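Local coordinates for hemopexin fold protein CP4 (PDB 3OYO) that is of unknown function but folds in cow pea seeds as a four-bladed haemopexin-type beta-propeller with a calcium ion near its central axis, at residues 9-14 / 86-91; 25-30 / 216-221. All coordinates share one frame; numbering follows the deposited sequence.

How the contacts relate
From the N terminus, the chain builds the first blade of the propeller with strands 6-9, 15-20, 23-28 and 37-44. The turn at 9-14 belongs to contact 1 and strand 23-28 brings in contact 2. Contact 1 closes on 86-91, just after strand 80-85 of the second blade. Contact 2 waits until 216-221, past helix 212-215 at the end of the fourth blade, and so joins the last blade to the first. The segments alternate along the sequence, so the two closures cross. Their centres lie about 17 Å apart, yet they meet inside the first blade, where Tyr29 N and Tyr14 O, 2.9 Å apart, probably form a hydrogen bond.

Contact 1 (9-14 / 86-91); sequences RSSSEY and YAPGTT
Tyr86 reaches from the second blade into the Ser10-Ser11 turn of the first. From CB its ring sets out between the backbone N and the carbonyl carbon (chi1 50°), a torsion that aims the phenol at the turn. CE2 is the first ring atom to arrive, 3.9 Å from both Ser10 OG, which lies at the ring edge, and Ser11 OG, which comes in obliquely. CZ follows at 4.0 Å from Ser11 N. At the tip, OH accepts a hydrogen bond from Ser11 N, 2.9 Å away and in the plane of the ring; the bond is bent, with 130° at the hydrogen. Ser11 OG, 3.5 Å from Tyr86 OH, makes at most a weak bond to the phenol; it is also hydrogen-bonded to Ser71 OG. Ser11 OG touches Pro88 CG at 3.3 Å, in the type II turn from Ala87 to Thr90. Loop 9-14 is braced internally: Ser12 N donates to Ser10 OG at 2.7 Å, an ST turn. Phe8 meets the Tyr86 ring from within the first blade. One bent bond, a possible weak one and a few van der Waals touches make a small polar tie between blades, in which a phenol oxygen accepts from a main-chain N-H.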
loop_
_atom_site.group_PDB
_atom_site.type_symbol
_atom_site.label_atom_id
_atom_site.label_comp_id
_atom_site.label_asym_id
_atom_site.label_seq_id
_atom_site.Cartn_x
_atom_site.Cartn_y
_atom_site.Cartn_z
ATOM N N ARG A 9 -4.641 2.377 -4.315
ATOM C CA ARG A 9 -5.749 2.468 -5.212
ATOM C C ARG A 9 -5.742 3.787 -5.926
ATOM O O ARG A 9 -5.363 4.829 -5.361
ATOM C CB ARG A 9 -7.055 2.206 -4.498
ATOM C CG ARG A 9 -7.607 3.365 -3.763
ATOM C CD ARG A 9 -9.054 3.068 -3.630
ATOM N NE ARG A 9 -9.834 4.185 -3.139
ATOM C CZ ARG A 9 -9.616 4.846 -2.010
ATOM N NH1 ARG A 9 -8.562 4.594 -1.224
ATOM N NH2 ARG A 9 -10.449 5.815 -1.680
ATOM N N SER A 10 -6.155 3.713 -7.182
ATOM C CA SER A 10 -6.203 4.858 -8.065
ATOM C C SER A 10 -7.399 5.810 -7.848
ATOM O O SER A 10 -8.405 5.479 -7.192
ATOM C CB SER A 10 -6.231 4.380 -9.499
ATOM O OG SER A 10 -6.396 5.490 -10.368
ATOM N N SER A 11 -7.246 7.003 -8.438
ATOM C CA SER A 11 -8.325 7.971 -8.520
ATOM C C SER A 11 -9.351 7.426 -9.521
ATOM O O SER A 11 -10.524 7.773 -9.447
ATOM C CB SER A 11 -7.801 9.345 -8.969
ATOM O OG SER A 11 -6.944 9.218 -10.087
ATOM N N SER A 12 -8.908 6.579 -10.446
ATOM C CA SER A 12 -9.852 5.896 -11.349
ATOM C C SER A 12 -10.582 4.782 -10.595
ATOM O O SER A 12 -9.981 3.911 -9.963
ATOM C CB SER A 12 -9.159 5.321 -12.576
ATOM O OG SER A 12 -8.525 6.319 -13.369
ATOM N N GLU A 13 -11.893 4.821 -10.669
ATOM C CA GLU A 13 -12.736 3.837 -9.984
ATOM C C GLU A 13 -12.402 2.377 -10.319
ATOM O O GLU A 13 -12.333 1.973 -11.484
ATOM C CB GLU A 13 -14.205 4.107 -10.319
ATOM C CG GLU A 13 -14.701 5.401 -9.692
ATOM C CD GLU A 13 -15.051 5.227 -8.227
ATOM O OE1 GLU A 13 -15.638 4.178 -7.888
ATOM O OE2 GLU A 13 -14.738 6.114 -7.413
ATOM N N TYR A 14 -12.207 1.609 -9.252
ATOM C CA TYR A 14 -11.897 0.180 -9.330
ATOM C C TYR A 14 -10.646 -0.131 -10.100
ATOM O O TYR A 14 -10.545 -1.127 -10.767
ATOM C CB TYR A 14 -13.118 -0.615 -9.800
ATOM C CG TYR A 14 -14.092 -0.655 -8.682
ATOM C CD1 TYR A 14 -15.079 0.334 -8.545
ATOM C CD2 TYR A 14 -13.953 -1.593 -7.690
ATOM C CE1 TYR A 14 -15.929 0.363 -7.448
ATOM C CE2 TYR A 14 -14.801 -1.583 -6.587
ATOM C CZ TYR A 14 -15.780 -0.621 -6.469
ATOM O OH TYR A 14 -16.557 -0.653 -5.338
ATOM N N TYR A 86 0.270 11.274 -9.810
ATOM C CA TYR A 86 0.518 10.353 -10.943
ATOM C C TYR A 86 -0.317 10.716 -12.168
ATOM O O TYR A 86 -0.108 10.145 -13.229
ATOM C CB TYR A 86 0.301 8.872 -10.573
ATOM C CG TYR A 86 -0.994 8.590 -9.899
ATOM C CD1 TYR A 86 -1.110 8.734 -8.492
ATOM C CD2 TYR A 86 -2.088 8.148 -10.615
ATOM C CE1 TYR A 86 -2.298 8.491 -7.838
ATOM C CE2 TYR A 86 -3.318 7.883 -9.951
ATOM C CZ TYR A 86 -3.408 8.080 -8.584
ATOM O OH TYR A 86 -4.568 7.854 -7.915
ATOM N N ALA A 87 -1.238 11.670 -12.019
ATOM C CA ALA A 87 -1.957 12.221 -13.181
ATOM C C ALA A 87 -2.415 11.155 -14.220
ATOM O O ALA A 87 -1.959 11.149 -15.357
ATOM C CB ALA A 87 -1.100 13.287 -13.841
ATOM N N PRO A 88 -3.336 10.256 -13.833
ATOM C CA PRO A 88 -3.753 9.164 -14.704
ATOM C C PRO A 88 -4.152 9.645 -16.127
ATOM O O PRO A 88 -4.916 10.582 -16.272
ATOM C CB PRO A 88 -4.965 8.570 -13.977
ATOM C CG PRO A 88 -4.824 8.959 -12.620
ATOM C CD PRO A 88 -4.118 10.276 -12.590
ATOM N N GLY A 89 -3.601 8.999 -17.149
ATOM C CA GLY A 89 -3.945 9.297 -18.541
ATOM C C GLY A 89 -3.229 10.470 -19.190
ATOM O O GLY A 89 -3.637 10.910 -20.246
ATOM N N THR A 90 -2.201 11.011 -18.542
ATOM C CA THR A 90 -1.517 12.173 -19.087
ATOM C C THR A 90 0.007 11.963 -18.948
ATOM O O THR A 90 0.466 11.020 -18.303
ATOM C CB THR A 90 -1.925 13.494 -18.403
ATOM O OG1 THR A 90 -1.246 13.654 -17.136
ATOM C CG2 THR A 90 -3.444 13.595 -18.158
ATOM N N THR A 91 0.771 12.870 -19.568
ATOM C CA THR A 91 2.223 12.890 -19.440
ATOM C C THR A 91 2.626 13.864 -18.307
ATOM O O THR A 91 3.762 14.328 -18.260
ATOM C CB THR A 91 2.886 13.402 -20.769
ATOM O OG1 THR A 91 2.514 14.771 -20.984
ATOM C CG2 THR A 91 2.461 12.572 -21.975
#

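Contact 2 (25-30 / 216-221); sequences VRLHYT and WPVLKG
Trp216 turns the benzo part of its indole toward Leu27 and Tyr29. Leu27 CD1 lies 3.7 Å from CE3 of Trp216 and also touches CZ3, approaching the ring system obliquely. Tyr29 brings its CB to 3.9 Å from CZ3 of Trp216, so the two aromatic side chains meet through the base of the tyrosine, again at a slant. Phe18, Tyr184 and Tyr191 also pack edge-to-face with the indole. The Tyr29 ring meets Tyr14, and its OH is hydrogen-bonded to His178 ND1, a second link from this strand's end to the fourth blade. In the four-bladed haemopexin propeller each sheet is followed by a short helix; here the chain leaves helix 212-215 at Trp216 and winds through a 3-10 segment, with Leu219 N bonded to Trp216 O at 2.9 Å, against one face of the first blade. The two segments run in opposite senses, Val25 lying nearest Leu219 and Tyr29 nearest Trp216 by their CA atoms. Val25, Leu27 and Tyr29 all point into this junction, whereas Arg26 salt-bridges to Glu15 within its own blade. No hydrogen bond spans the segments. With CG anti to the carbonyl carbon (chi1 -49°), Leu27 divides its branches between two partners: CD1 goes to Trp216, with Val218 CG1 a more distant neighbour at 4.4 Å, and CD2 lies 4.1 Å from Leu219 CD2. The two leucines cross aslant, tip to tip. That same Leu219 methyl comes within 4.3 Å of Val25 CG2, while the Leu219 side chain also packs back on Leu213 of the helix.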
loop_
_atom_site.group_PDB
_atom_site.type_symbol
_atom_site.label_atom_id
_atom_site.label_comp_id
_atom_site.label_asym_id
_atom_site.label_seq_id
_atom_site.Cartn_x
_atom_site.Cartn_y
_atom_site.Cartn_z
ATOM N N VAL A 25 1.938 -3.186 -12.351
ATOM C CA VAL A 25 0.783 -3.395 -13.249
ATOM C C VAL A 25 -0.317 -2.521 -12.706
ATOM O O VAL A 25 -0.305 -2.151 -11.523
ATOM C CB VAL A 25 0.317 -4.881 -13.302
ATOM C CG1 VAL A 25 1.422 -5.754 -13.903
ATOM C CG2 VAL A 25 -0.071 -5.413 -11.911
ATOM N N ARG A 26 -1.240 -2.164 -13.575
ATOM C CA ARG A 26 -2.420 -1.439 -13.176
ATOM C C ARG A 26 -3.595 -2.351 -13.486
ATOM O O ARG A 26 -3.752 -2.789 -14.617
ATOM C CB ARG A 26 -2.541 -0.116 -13.967
ATOM C CG ARG A 26 -3.782 0.667 -13.662
ATOM C CD ARG A 26 -3.789 1.968 -14.433
ATOM N NE ARG A 26 -3.629 1.711 -15.864
ATOM C CZ ARG A 26 -4.566 1.974 -16.751
ATOM N NH1 ARG A 26 -5.699 2.558 -16.347
ATOM N NH2 ARG A 26 -4.354 1.708 -18.037
ATOM N N LEU A 27 -4.430 -2.613 -12.476
ATOM C CA LEU A 27 -5.569 -3.518 -12.633
ATOM C C LEU A 27 -6.918 -2.858 -12.428
ATOM O O LEU A 27 -7.063 -1.924 -11.631
ATOM C CB LEU A 27 -5.545 -4.700 -11.674
ATOM C CG LEU A 27 -4.408 -5.647 -11.360
ATOM C CD1 LEU A 27 -5.029 -6.826 -10.664
ATOM C CD2 LEU A 27 -3.624 -6.090 -12.623
ATOM N N HIS A 28 -7.909 -3.391 -13.138
ATOM C CA HIS A 28 -9.280 -3.059 -12.864
ATOM C C HIS A 28 -9.794 -4.270 -12.088
ATOM O O HIS A 28 -9.598 -5.424 -12.487
ATOM C CB HIS A 28 -10.083 -2.852 -14.154
ATOM C CG HIS A 28 -11.555 -2.776 -13.911
ATOM N ND1 HIS A 28 -12.169 -1.627 -13.469
ATOM C CD2 HIS A 28 -12.528 -3.714 -14.000
ATOM C CE1 HIS A 28 -13.454 -1.860 -13.286
ATOM N NE2 HIS A 28 -13.698 -3.116 -13.610
ATOM N N TYR A 29 -10.433 -4.025 -10.952
ATOM C CA TYR A 29 -10.889 -5.133 -10.138
ATOM C C TYR A 29 -12.380 -4.997 -9.825
ATOM O O TYR A 29 -12.975 -3.919 -9.956
ATOM C CB TYR A 29 -10.003 -5.250 -8.880
ATOM C CG TYR A 29 -10.126 -4.077 -7.909
ATOM C CD1 TYR A 29 -9.630 -2.804 -8.244
ATOM C CD2 TYR A 29 -10.764 -4.243 -6.669
ATOM C CE1 TYR A 29 -9.757 -1.727 -7.366
ATOM C CE2 TYR A 29 -10.883 -3.172 -5.779
ATOM C CZ TYR A 29 -10.407 -1.926 -6.140
ATOM O OH TYR A 29 -10.565 -0.874 -5.288
ATOM N N THR A 30 -12.971 -6.121 -9.427
ATOM C CA THR A 30 -14.381 -6.201 -9.081
ATOM C C THR A 30 -14.513 -7.052 -7.855
ATOM O O THR A 30 -14.398 -8.278 -7.938
ATOM C CB THR A 30 -15.262 -6.798 -10.215
ATOM O OG1 THR A 30 -15.073 -6.015 -11.406
ATOM C CG2 THR A 30 -16.779 -6.712 -9.781
ATOM N N TRP A 216 -6.503 -13.541 -7.541
ATOM C CA TRP A 216 -6.224 -12.634 -8.664
ATOM C C TRP A 216 -5.565 -13.459 -9.772
ATOM O O TRP A 216 -4.398 -13.174 -10.141
ATOM C CB TRP A 216 -5.264 -11.483 -8.237
ATOM C CG TRP A 216 -5.635 -10.804 -6.944
ATOM C CD1 TRP A 216 -5.510 -11.317 -5.677
ATOM C CD2 TRP A 216 -6.210 -9.500 -6.791
ATOM N NE1 TRP A 216 -5.969 -10.423 -4.759
ATOM C CE2 TRP A 216 -6.399 -9.294 -5.398
ATOM C CE3 TRP A 216 -6.564 -8.481 -7.684
ATOM C CZ2 TRP A 216 -6.940 -8.115 -4.876
ATOM C CZ3 TRP A 216 -7.118 -7.290 -7.159
ATOM C CH2 TRP A 216 -7.295 -7.124 -5.768
ATOM N N PRO A 217 -6.299 -14.485 -10.300
ATOM C CA PRO A 217 -5.771 -15.440 -11.294
ATOM C C PRO A 217 -5.132 -14.764 -12.506
ATOM O O PRO A 217 -4.219 -15.334 -13.109
ATOM C CB PRO A 217 -7.019 -16.251 -11.711
ATOM C CG PRO A 217 -8.166 -15.365 -11.365
ATOM C CD PRO A 217 -7.743 -14.720 -10.070
ATOM N N VAL A 218 -5.591 -13.547 -12.844
ATOM C CA VAL A 218 -5.007 -12.787 -13.957
ATOM C C VAL A 218 -3.507 -12.509 -13.774
ATOM O O VAL A 218 -2.831 -12.152 -14.732
ATOM C CB VAL A 218 -5.788 -11.474 -14.265
ATOM C CG1 VAL A 218 -5.338 -10.301 -13.341
ATOM C CG2 VAL A 218 -5.655 -11.089 -15.694
ATOM N N LEU A 219 -2.966 -12.704 -12.571
ATOM C CA LEU A 219 -1.539 -12.406 -12.370
ATOM C C LEU A 219 -0.711 -13.639 -12.698
ATOM O O LEU A 219 0.528 -13.588 -12.803
ATOM C CB LEU A 219 -1.271 -11.905 -10.935
ATOM C CG LEU A 219 -1.929 -10.587 -10.506
ATOM C CD1 LEU A 219 -1.491 -10.318 -9.118
ATOM C CD2 LEU A 219 -1.598 -9.424 -11.455
ATOM N N LYS A 220 -1.410 -14.763 -12.853
ATOM C CA LYS A 220 -0.730 -16.043 -13.120
ATOM C C LYS A 220 0.169 -15.944 -14.345
ATOM O O LYS A 220 -0.257 -15.478 -15.388
ATOM C CB LYS A 220 -1.737 -17.171 -13.310
ATOM C CG LYS A 220 -2.494 -17.553 -12.078
ATOM C CD LYS A 220 -3.517 -18.632 -12.481
ATOM C CE LYS A 220 -4.374 -19.147 -11.318
ATOM N NZ LYS A 220 -5.488 -19.934 -11.962
ATOM N N GLY A 221 1.421 -16.364 -14.174
ATOM C CA GLY A 221 2.419 -16.349 -15.248
ATOM C C GLY A 221 3.058 -15.002 -15.462
ATOM O O GLY A 221 3.745 -14.785 -16.442
#